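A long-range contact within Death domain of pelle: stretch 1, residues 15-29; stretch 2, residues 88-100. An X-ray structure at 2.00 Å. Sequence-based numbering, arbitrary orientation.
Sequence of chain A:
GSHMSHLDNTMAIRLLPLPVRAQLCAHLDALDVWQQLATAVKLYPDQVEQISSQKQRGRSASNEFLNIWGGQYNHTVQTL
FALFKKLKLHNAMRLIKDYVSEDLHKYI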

ATOM      1  N   LEU A  15      10.806  -6.464   2.791  1.00 33.77           N
ATOM      2  CA  LEU A  15      11.441  -7.633   3.408  1.00 36.03           C
ATOM      3  C   LEU A  15      12.973  -7.621   3.353  1.00 36.18           C
ATOM      4  O   LEU A  15      13.623  -8.496   3.921  1.00 36.77           O
ATOM      5  N   LEU A  16      13.551  -6.630   2.677  1.00 36.55           N
ATOM      6  CA  LEU A  16      15.006  -6.519   2.580  1.00 36.08           C
ATOM      7  C   LEU A  16      15.654  -6.531   3.961  1.00 35.20           C
ATOM      8  O   LEU A  16      15.248  -5.782   4.851  1.00 34.93           O
ATOM      9  N   PRO A  17      16.645  -7.415   4.169  1.00 34.48           N
ATOM     10  CA  PRO A  17      17.344  -7.510   5.459  1.00 32.59           C
ATOM     11  C   PRO A  17      17.905  -6.154   5.877  1.00 32.53           C
ATOM     12  O   PRO A  17      18.390  -5.394   5.036  1.00 33.27           O
ATOM     13  N   LEU A  18      17.849  -5.850   7.171  1.00 31.35           N
ATOM     14  CA  LEU A  18      18.344  -4.565   7.665  1.00 35.93           C
ATOM     15  C   LEU A  18      19.772  -4.189   7.261  1.00 35.96           C
ATOM     16  O   LEU A  18      20.030  -3.032   6.929  1.00 36.76           O
ATOM     17  N   PRO A  19      20.721  -5.149   7.295  1.00 36.36           N
ATOM     18  CA  PRO A  19      22.108  -4.852   6.909  1.00 35.80           C
ATOM     19  C   PRO A  19      22.240  -4.280   5.492  1.00 34.21           C
ATOM     20  O   PRO A  19      22.810  -3.209   5.308  1.00 32.50           O
ATOM     21  N   VAL A  20      21.696  -4.985   4.500  1.00 32.35           N
ATOM     22  CA  VAL A  20      21.768  -4.516   3.121  1.00 32.66           C
ATOM     23  C   VAL A  20      20.981  -3.212   2.955  1.00 31.91           C
ATOM     24  O   VAL A  20      21.425  -2.295   2.268  1.00 29.38           O
ATOM     25  N   ARG A  21      19.841  -3.120   3.628  1.00 30.27           N
ATOM     26  CA  ARG A  21      19.011  -1.925   3.555  1.00 29.53           C
ATOM     27  C   ARG A  21      19.758  -0.710   4.097  1.00 29.09           C
ATOM     28  O   ARG A  21      19.697   0.370   3.512  1.00 29.32           O
ATOM     29  N   ALA A  22      20.494  -0.903   5.194  1.00 30.45           N
ATOM     30  CA  ALA A  22      21.282   0.174   5.804  1.00 29.22           C
ATOM     31  C   ALA A  22      22.417   0.625   4.876  1.00 29.21           C
ATOM     32  O   ALA A  22      22.724   1.815   4.805  1.00 27.56           O
ATOM     33  N   GLN A  23      23.047  -0.320   4.176  1.00 29.32           N
ATOM     34  CA  GLN A  23      24.119   0.017   3.231  1.00 28.36           C
ATOM     35  C   GLN A  23      23.529   0.849   2.096  1.00 29.53           C
ATOM     36  O   GLN A  23      24.043   1.910   1.745  1.00 28.80           O
ATOM     37  N   LEU A  24      22.443   0.337   1.522  1.00 29.56           N
ATOM     38  CA  LEU A  24      21.770   0.998   0.416  1.00 30.19           C
ATOM     39  C   LEU A  24      21.340   2.419   0.760  1.00 29.26           C
ATOM     40  O   LEU A  24      21.682   3.364   0.040  1.00 27.76           O
ATOM     41  N   CYS A  25      20.630   2.572   1.876  1.00 27.10           N
ATOM     42  CA  CYS A  25      20.154   3.887   2.281  1.00 28.01           C
ATOM     43  C   CYS A  25      21.279   4.856   2.608  1.00 28.56           C
ATOM     44  O   CYS A  25      21.214   6.027   2.231  1.00 26.83           O
ATOM     45  N   ALA A  26      22.324   4.372   3.278  1.00 27.25           N
ATOM     46  CA  ALA A  26      23.467   5.229   3.598  1.00 28.59           C
ATOM     47  C   ALA A  26      24.086   5.744   2.284  1.00 28.96           C
ATOM     48  O   ALA A  26      24.429   6.919   2.166  1.00 30.40           O
ATOM     49  N   HIS A  27      24.177   4.865   1.291  1.00 29.12           N
ATOM     50  CA  HIS A  27      24.737   5.209  -0.012  1.00 28.11           C
ATOM     51  C   HIS A  27      23.870   6.234  -0.756  1.00 29.64           C
ATOM     52  O   HIS A  27      24.371   7.245  -1.235  1.00 29.22           O
ATOM     53  N   LEU A  28      22.568   5.969  -0.831  1.00 28.45           N
ATOM     54  CA  LEU A  28      21.631   6.864  -1.510  1.00 29.87           C
ATOM     55  C   LEU A  28      21.533   8.226  -0.810  1.00 31.24           C
ATOM     56  O   LEU A  28      21.344   9.256  -1.462  1.00 30.71           O
ATOM     57  N   ASP A  29      21.677   8.234   0.511  1.00 30.03           N
ATOM     58  CA  ASP A  29      21.616   9.485   1.264  1.00 30.74           C
ATOM     59  C   ASP A  29      22.849  10.332   1.005  1.00 32.58           C
ATOM     60  O   ASP A  29      22.753  11.553   0.914  1.00 31.68           O
ATOM     61  N   LYS A  88      20.458   5.398 -13.591  1.00 39.59           N
ATOM     62  CA  LYS A  88      21.885   5.075 -13.666  1.00 42.74           C
ATOM     63  C   LYS A  88      22.647   5.122 -12.338  1.00 41.55           C
ATOM     64  O   LYS A  88      23.738   5.689 -12.239  1.00 42.23           O
ATOM     65  N   LEU A  89      22.032   4.539 -11.310  1.00 40.06           N
ATOM     66  CA  LEU A  89      22.634   4.448  -9.983  1.00 37.77           C
ATOM     67  C   LEU A  89      23.227   3.038  -9.914  1.00 36.41           C
ATOM     68  O   LEU A  89      22.700   2.154  -9.238  1.00 35.36           O
ATOM     69  N   HIS A  90      24.317   2.841 -10.653  1.00 36.56           N
ATOM     70  CA  HIS A  90      24.991   1.545 -10.748  1.00 35.87           C
ATOM     71  C   HIS A  90      25.513   0.965  -9.443  1.00 32.67           C
ATOM     72  O   HIS A  90      25.415  -0.244  -9.223  1.00 32.31           O
ATOM     73  N   ASN A  91      26.090   1.804  -8.591  1.00 30.59           N
ATOM     74  CA  ASN A  91      26.583   1.309  -7.312  1.00 31.61           C
ATOM     75  C   ASN A  91      25.423   0.900  -6.402  1.00 31.51           C
ATOM     76  O   ASN A  91      25.585   0.049  -5.533  1.00 32.22           O
ATOM     77  N   ALA A  92      24.248   1.488  -6.624  1.00 30.57           N
ATOM     78  CA  ALA A  92      23.058   1.143  -5.844  1.00 30.88           C
ATOM     79  C   ALA A  92      22.615  -0.249  -6.303  1.00 29.87           C
ATOM     80  O   ALA A  92      22.309  -1.115  -5.482  1.00 27.25           O
ATOM     81  N   MET A  93      22.634  -0.464  -7.618  1.00 30.03           N
ATOM     82  CA  MET A  93      22.280  -1.755  -8.210  1.00 31.09           C
ATOM     83  C   MET A  93      23.209  -2.855  -7.679  1.00 31.72           C
ATOM     84  O   MET A  93      22.764  -3.957  -7.357  1.00 31.55           O
ATOM     85  N   ARG A  94      24.501  -2.552  -7.590  1.00 32.75           N
ATOM     86  CA  ARG A  94      25.463  -3.540  -7.113  1.00 33.86           C
ATOM     87  C   ARG A  94      25.184  -3.951  -5.671  1.00 32.92           C
ATOM     88  O   ARG A  94      25.290  -5.130  -5.331  1.00 32.15           O
ATOM     89  N   LEU A  95      24.787  -2.990  -4.836  1.00 31.80           N
ATOM     90  CA  LEU A  95      24.499  -3.270  -3.434  1.00 31.71           C
ATOM     91  C   LEU A  95      23.359  -4.261  -3.225  1.00 32.18           C
ATOM     92  O   LEU A  95      23.315  -4.954  -2.205  1.00 30.77           O
ATOM     93  N   ILE A  96      22.442  -4.331  -4.190  1.00 31.02           N
ATOM     94  CA  ILE A  96      21.316  -5.256  -4.092  1.00 31.04           C
ATOM     95  C   ILE A  96      21.367  -6.391  -5.115  1.00 32.61           C
ATOM     96  O   ILE A  96      20.384  -7.114  -5.288  1.00 30.45           O
ATOM     97  N   LYS A  97      22.521  -6.580  -5.754  1.00 30.98           N
ATOM     98  CA  LYS A  97      22.665  -7.628  -6.767  1.00 34.24           C
ATOM     99  C   LYS A  97      22.378  -9.030  -6.246  1.00 32.96           C
ATOM    100  O   LYS A  97      21.874  -9.873  -6.980  1.00 32.00           O
ATOM    101  N   ASP A  98      22.661  -9.252  -4.968  1.00 33.95           N
ATOM    102  CA  ASP A  98      22.469 -10.562  -4.350  1.00 36.34           C
ATOM    103  C   ASP A  98      21.014 -10.950  -4.080  1.00 37.58           C
ATOM    104  O   ASP A  98      20.727 -12.105  -3.756  1.00 36.98           O
ATOM    105  N   TYR A  99      20.099  -9.993  -4.239  1.00 38.46           N
ATOM    106  CA  TYR A  99      18.671 -10.231  -4.011  1.00 38.00           C
ATOM    107  C   TYR A  99      17.886 -10.153  -5.312  1.00 39.81           C
ATOM    108  O   TYR A  99      16.658 -10.054  -5.318  1.00 39.82           O
ATOM    109  N   VAL A 100      18.623 -10.201  -6.412  1.00 40.23           N
ATOM    110  CA  VAL A 100      18.070 -10.140  -7.756  1.00 43.50           C
ATOM    111  C   VAL A 100      18.728 -11.276  -8.544  1.00 45.92           C
ATOM    112  O   VAL A 100      19.792 -11.766  -8.156  1.00 44.67           O
TER

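The two stretches meet through helices 18-29 and 90-95, whose axes approach to 9.8 Å at 174° between their N-to-C directions, which makes them nearly antiparallel. The register follows: Leu-24 lies opposite Leu-95, with CA atoms 6.4 Å apart, and the start of stretch 1 meets the end of stretch 2, where the CA atoms of Leu-16 and Tyr-99 are 8.4 Å apart. The contact buries 580 Å², both sides summed, and no direct hydrogen bond crosses it.

Apolar packing carries most of the contact. Leu-95 (chi1 m, chi2 t) points toward stretch 1 and has the largest covered area, 94 Å². Its CD1 lies 4.0 Å from Leu-24 CA and 3.9 Å from His-27 CB, so the methyl rests against the helix backbone as well as its side chains. The CA-to-CB bond of Leu-24 points sideways, but its t, p rotamer brings the end of the chain nearer: CD1 is 4.0 Å from Ala-92 CB, and CD2 is 3.9 Å from Ile-96 CG2. Leu-28, also sideways at CB, uses an m, t rotamer to place CD2 4.0 Å from Ala-92 CB and 4.2 Å from Leu-89 CD1. The small side chain of Ala-92 thus meets two leucines one helical turn apart. Val-20 (chi1 p) points toward stretch 2, with CG2 3.5 Å from Leu-95 O and 4.3 Å from Ile-96 CG2.

Aromatic contacts lie toward both ends. Tyr-99 (chi1 m, chi2 -87°) points toward stretch 1. Leu-16 CD2 sits over one face of its ring, 4.2 Å from CG, while Val-20 CG1 approaches obliquely, 3.8 Å from CE2. Pro-17, the N-cap residue, places CD 3.8 Å from Tyr-99 CE1 and CG 3.6 Å from Tyr-99 OH. His-27 (chi1 t, chi2 63°) also points inward; its NE2 lies 3.7 Å from Asn-91 CB, and the approach to the ring is oblique.

Polar links between the stretches run through water. Water 1 donates to Gln-23 OE1 at 2.7 Å, measured from the water O, and to Leu-95 O at 2.8 Å, joining a side chain to a carbonyl whose position four residues on, Tyr-99, supplies its amide to Ile-96 O instead. Water 2 lies with its O 2.9 Å from His-27 NE2, in a hydrogen bond of undecided direction, and accepts a weak one from Ala-92 N, also at 2.9 Å from its O. It therefore bridges the imidazole to the first turn of the second helix.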

ATOM      1  CB  LEU A  15      10.890  -8.925   2.792  1.00 36.42           C
ATOM      2  CG  LEU A  15       9.386  -9.182   2.970  1.00 39.97           C
ATOM      3  CD1 LEU A  15       8.967 -10.425   2.196  1.00 39.67           C
ATOM      4  CD2 LEU A  15       9.044  -9.330   4.447  1.00 41.36           C
ATOM      5  CB  LEU A  16      15.409  -5.228   1.863  1.00 37.66           C
ATOM      6  CG  LEU A  16      15.604  -5.235   0.348  1.00 41.56           C
ATOM      7  CD1 LEU A  16      15.783  -3.802  -0.152  1.00 43.84           C
ATOM      8  CD2 LEU A  16      16.815  -6.085  -0.016  1.00 37.32           C
ATOM      9  CB  PRO A  17      18.453  -8.519   5.167  1.00 32.44           C
ATOM     10  CG  PRO A  17      17.784  -9.460   4.196  1.00 33.69           C
ATOM     11  CD  PRO A  17      17.055  -8.504   3.261  1.00 33.22           C
ATOM     12  CB  LEU A  18      18.136  -4.437   9.175  1.00 36.63           C
ATOM     13  CG  LEU A  18      16.659  -4.487   9.587  1.00 41.65           C
ATOM     14  CD1 LEU A  18      16.529  -4.216  11.081  1.00 44.16           C
ATOM     15  CD2 LEU A  18      15.845  -3.461   8.788  1.00 41.20           C
ATOM     16  CB  PRO A  19      22.784  -6.217   7.020  1.00 36.13           C
ATOM     17  CG  PRO A  19      22.068  -6.826   8.178  1.00 38.26           C
ATOM     18  CD  PRO A  19      20.629  -6.506   7.867  1.00 37.65           C
ATOM     19  CB  VAL A  20      21.266  -5.593   2.105  1.00 33.30           C
ATOM     20  CG1 VAL A  20      19.848  -6.011   2.420  1.00 36.85           C
ATOM     21  CG2 VAL A  20      21.342  -5.056   0.678  1.00 32.73           C
ATOM     22  CB  ARG A  21      17.702  -2.140   4.319  1.00 29.79           C
ATOM     23  CG  ARG A  21      16.727  -0.991   4.185  1.00 31.01           C
ATOM     24  CD  ARG A  21      15.370  -1.385   4.696  1.00 33.99           C
ATOM     25  NE  ARG A  21      14.463  -0.249   4.706  1.00 36.46           N
ATOM     26  CZ  ARG A  21      13.238  -0.263   4.195  1.00 36.13           C
ATOM     27  NH1 ARG A  21      12.766  -1.365   3.624  1.00 31.48           N
ATOM     28  NH2 ARG A  21      12.491   0.835   4.255  1.00 36.63           N
ATOM     29  CB  ALA A  22      21.838  -0.267   7.164  1.00 31.56           C
ATOM     30  CB  GLN A  23      24.720  -1.238   2.601  1.00 29.99           C
ATOM     31  CG  GLN A  23      25.794  -1.933   3.400  1.00 31.66           C
ATOM     32  CD  GLN A  23      26.399  -3.094   2.622  1.00 32.68           C
ATOM     33  OE1 GLN A  23      25.679  -3.943   2.096  1.00 32.73           O
ATOM     34  NE2 GLN A  23      27.723  -3.122   2.527  1.00 26.36           N
ATOM     35  CB  LEU A  24      20.566   0.174  -0.042  1.00 28.25           C
ATOM     36  CG  LEU A  24      19.789   0.690  -1.256  1.00 30.68           C
ATOM     37  CD1 LEU A  24      20.691   0.789  -2.495  1.00 29.78           C
ATOM     38  CD2 LEU A  24      18.612  -0.240  -1.513  1.00 30.73           C
ATOM     39  CB  CYS A  25      19.134   3.782   3.418  1.00 27.26           C
ATOM     40  SG  CYS A  25      17.624   2.956   2.877  1.00 28.88           S
ATOM     41  CB  ALA A  26      24.516   4.452   4.416  1.00 28.23           C
ATOM     42  CB  HIS A  27      24.907   3.942  -0.855  1.00 25.94           C
ATOM     43  CG  HIS A  27      25.215   4.207  -2.293  1.00 28.51           C
ATOM     44  ND1 HIS A  27      26.367   4.844  -2.706  1.00 30.83           N
ATOM     45  CD2 HIS A  27      24.514   3.928  -3.419  1.00 30.56           C
ATOM     46  CE1 HIS A  27      26.363   4.946  -4.024  1.00 29.53           C
ATOM     47  NE2 HIS A  27      25.250   4.398  -4.481  1.00 30.93           N
ATOM     48  CB  LEU A  28      20.254   6.198  -1.607  1.00 27.06           C
ATOM     49  CG  LEU A  28      20.185   4.891  -2.407  1.00 26.53           C
ATOM     50  CD1 LEU A  28      18.805   4.265  -2.222  1.00 28.34           C
ATOM     51  CD2 LEU A  28      20.467   5.146  -3.892  1.00 26.07           C
ATOM     52  CB  ASP A  29      21.477   9.224   2.765  1.00 30.55           C
ATOM     53  CG  ASP A  29      20.121   8.669   3.140  1.00 33.07           C
ATOM     54  OD1 ASP A  29      19.197   8.688   2.299  1.00 31.55           O
ATOM     55  OD2 ASP A  29      19.978   8.209   4.286  1.00 33.73           O
ATOM     56  CB  LYS A  88      22.616   5.849 -14.782  1.00 46.34           C
ATOM     57  CG  LYS A  88      22.289   7.326 -14.925  1.00 51.52           C
ATOM     58  CD  LYS A  88      23.142   7.975 -16.011  1.00 54.11           C
ATOM     59  CE  LYS A  88      23.036   7.235 -17.343  1.00 55.59           C
ATOM     60  NZ  LYS A  88      21.666   7.260 -17.931  1.00 56.69           N
ATOM     61  CB  LEU A  89      21.568   4.661  -8.904  1.00 35.62           C
ATOM     62  CG  LEU A  89      20.916   6.048  -8.916  1.00 37.56           C
ATOM     63  CD1 LEU A  89      19.738   6.097  -7.952  1.00 35.36           C
ATOM     64  CD2 LEU A  89      21.951   7.115  -8.570  1.00 35.06           C
ATOM     65  CB  HIS A  90      26.099   1.603 -11.808  1.00 40.46           C
ATOM     66  CG  HIS A  90      25.598   1.985 -13.167  1.00 42.82           C
ATOM     67  ND1 HIS A  90      24.842   1.134 -13.944  1.00 43.70           N
ATOM     68  CD2 HIS A  90      25.670   3.153 -13.847  1.00 44.64           C
ATOM     69  CE1 HIS A  90      24.461   1.765 -15.041  1.00 43.64           C
ATOM     70  NE2 HIS A  90      24.950   2.992 -15.005  1.00 46.20           N
ATOM     71  CB  ASN A  91      27.501   2.326  -6.639  1.00 35.37           C
ATOM     72  CG  ASN A  91      28.919   2.269  -7.187  1.00 37.76           C
ATOM     73  OD1 ASN A  91      29.544   1.207  -7.211  1.00 39.92           O
ATOM     74  ND2 ASN A  91      29.430   3.409  -7.634  1.00 39.04           N
ATOM     75  CB  ALA A  92      21.942   2.172  -6.068  1.00 28.73           C
ATOM     76  CB  MET A  93      22.415  -1.695  -9.734  1.00 29.94           C
ATOM     77  CG  MET A  93      21.427  -0.771 -10.422  1.00 35.43           C
ATOM     78  SD  MET A  93      21.915  -0.363 -12.103  1.00 39.51           S
ATOM     79  CE  MET A  93      21.553  -1.866 -12.927  1.00 34.68           C
ATOM     80  CB  ARG A  94      26.895  -3.019  -7.248  1.00 35.94           C
ATOM     81  CG  ARG A  94      27.932  -4.131  -7.336  1.00 42.62           C
ATOM     82  CD  ARG A  94      29.339  -3.577  -7.514  1.00 44.94           C
ATOM     83  NE  ARG A  94      29.695  -2.751  -6.372  1.00 49.03           N
ATOM     84  CZ  ARG A  94      30.199  -3.215  -5.233  1.00 50.87           C
ATOM     85  NH1 ARG A  94      30.446  -4.512  -5.070  1.00 51.64           N
ATOM     86  NH2 ARG A  94      30.329  -2.396  -4.207  1.00 45.75           N
ATOM     87  CB  LEU A  95      24.233  -1.970  -2.664  1.00 32.93           C
ATOM     88  CG  LEU A  95      25.483  -1.140  -2.356  1.00 33.01           C
ATOM     89  CD1 LEU A  95      25.092   0.175  -1.695  1.00 33.92           C
ATOM     90  CD2 LEU A  95      26.434  -1.939  -1.464  1.00 30.96           C
ATOM     91  CB  ILE A  96      19.945  -4.530  -4.231  1.00 32.99           C
ATOM     92  CG1 ILE A  96      19.878  -3.742  -5.541  1.00 29.90           C
ATOM     93  CG2 ILE A  96      19.694  -3.640  -3.025  1.00 28.64           C
ATOM     94  CD1 ILE A  96      18.468  -3.271  -5.895  1.00 31.83           C
ATOM     95  CB  LYS A  97      24.064  -7.598  -7.396  1.00 33.01           C
ATOM     96  CG  LYS A  97      25.180  -8.083  -6.479  1.00 36.97           C
ATOM     97  CD  LYS A  97      26.557  -7.884  -7.112  1.00 37.39           C
ATOM     98  CE  LYS A  97      27.677  -8.175  -6.118  1.00 38.37           C
ATOM     99  NZ  LYS A  97      27.648  -9.595  -5.632  1.00 41.44           N
ATOM    100  CB  ASP A  98      23.303 -10.652  -3.066  1.00 35.74           C
ATOM    101  CG  ASP A  98      24.771 -10.299  -3.297  1.00 36.29           C
ATOM    102  OD1 ASP A  98      25.328 -10.707  -4.340  1.00 35.60           O
ATOM    103  OD2 ASP A  98      25.368  -9.611  -2.440  1.00 34.26           O
ATOM    104  CB  TYR A  99      18.136  -9.221  -3.004  1.00 35.89           C
ATOM    105  CG  TYR A  99      18.784  -9.357  -1.652  1.00 36.13           C
ATOM    106  CD1 TYR A  99      18.282 -10.252  -0.707  1.00 37.67           C
ATOM    107  CD2 TYR A  99      19.924  -8.624  -1.329  1.00 33.22           C
ATOM    108  CE1 TYR A  99      18.903 -10.420   0.526  1.00 38.02           C
ATOM    109  CE2 TYR A  99      20.553  -8.783  -0.101  1.00 36.67           C
ATOM    110  CZ  TYR A  99      20.038  -9.683   0.823  1.00 35.69           C
ATOM    111  OH  TYR A  99      20.659  -9.855   2.034  1.00 35.30           O
ATOM    112  CB  VAL A 100      18.406  -8.771  -8.408  1.00 45.11           C
ATOM    113  CG1 VAL A 100      18.091  -8.779  -9.870  1.00 46.39           C
ATOM    114  CG2 VAL A 100      17.630  -7.653  -7.715  1.00 45.12           C
TER
HETATM  115  O   HOH W   1      24.948  -5.494   0.009  1.00 31.74           O
HETATM  116  O   HOH W   2      24.585   4.311  -7.255  1.00 29.34           O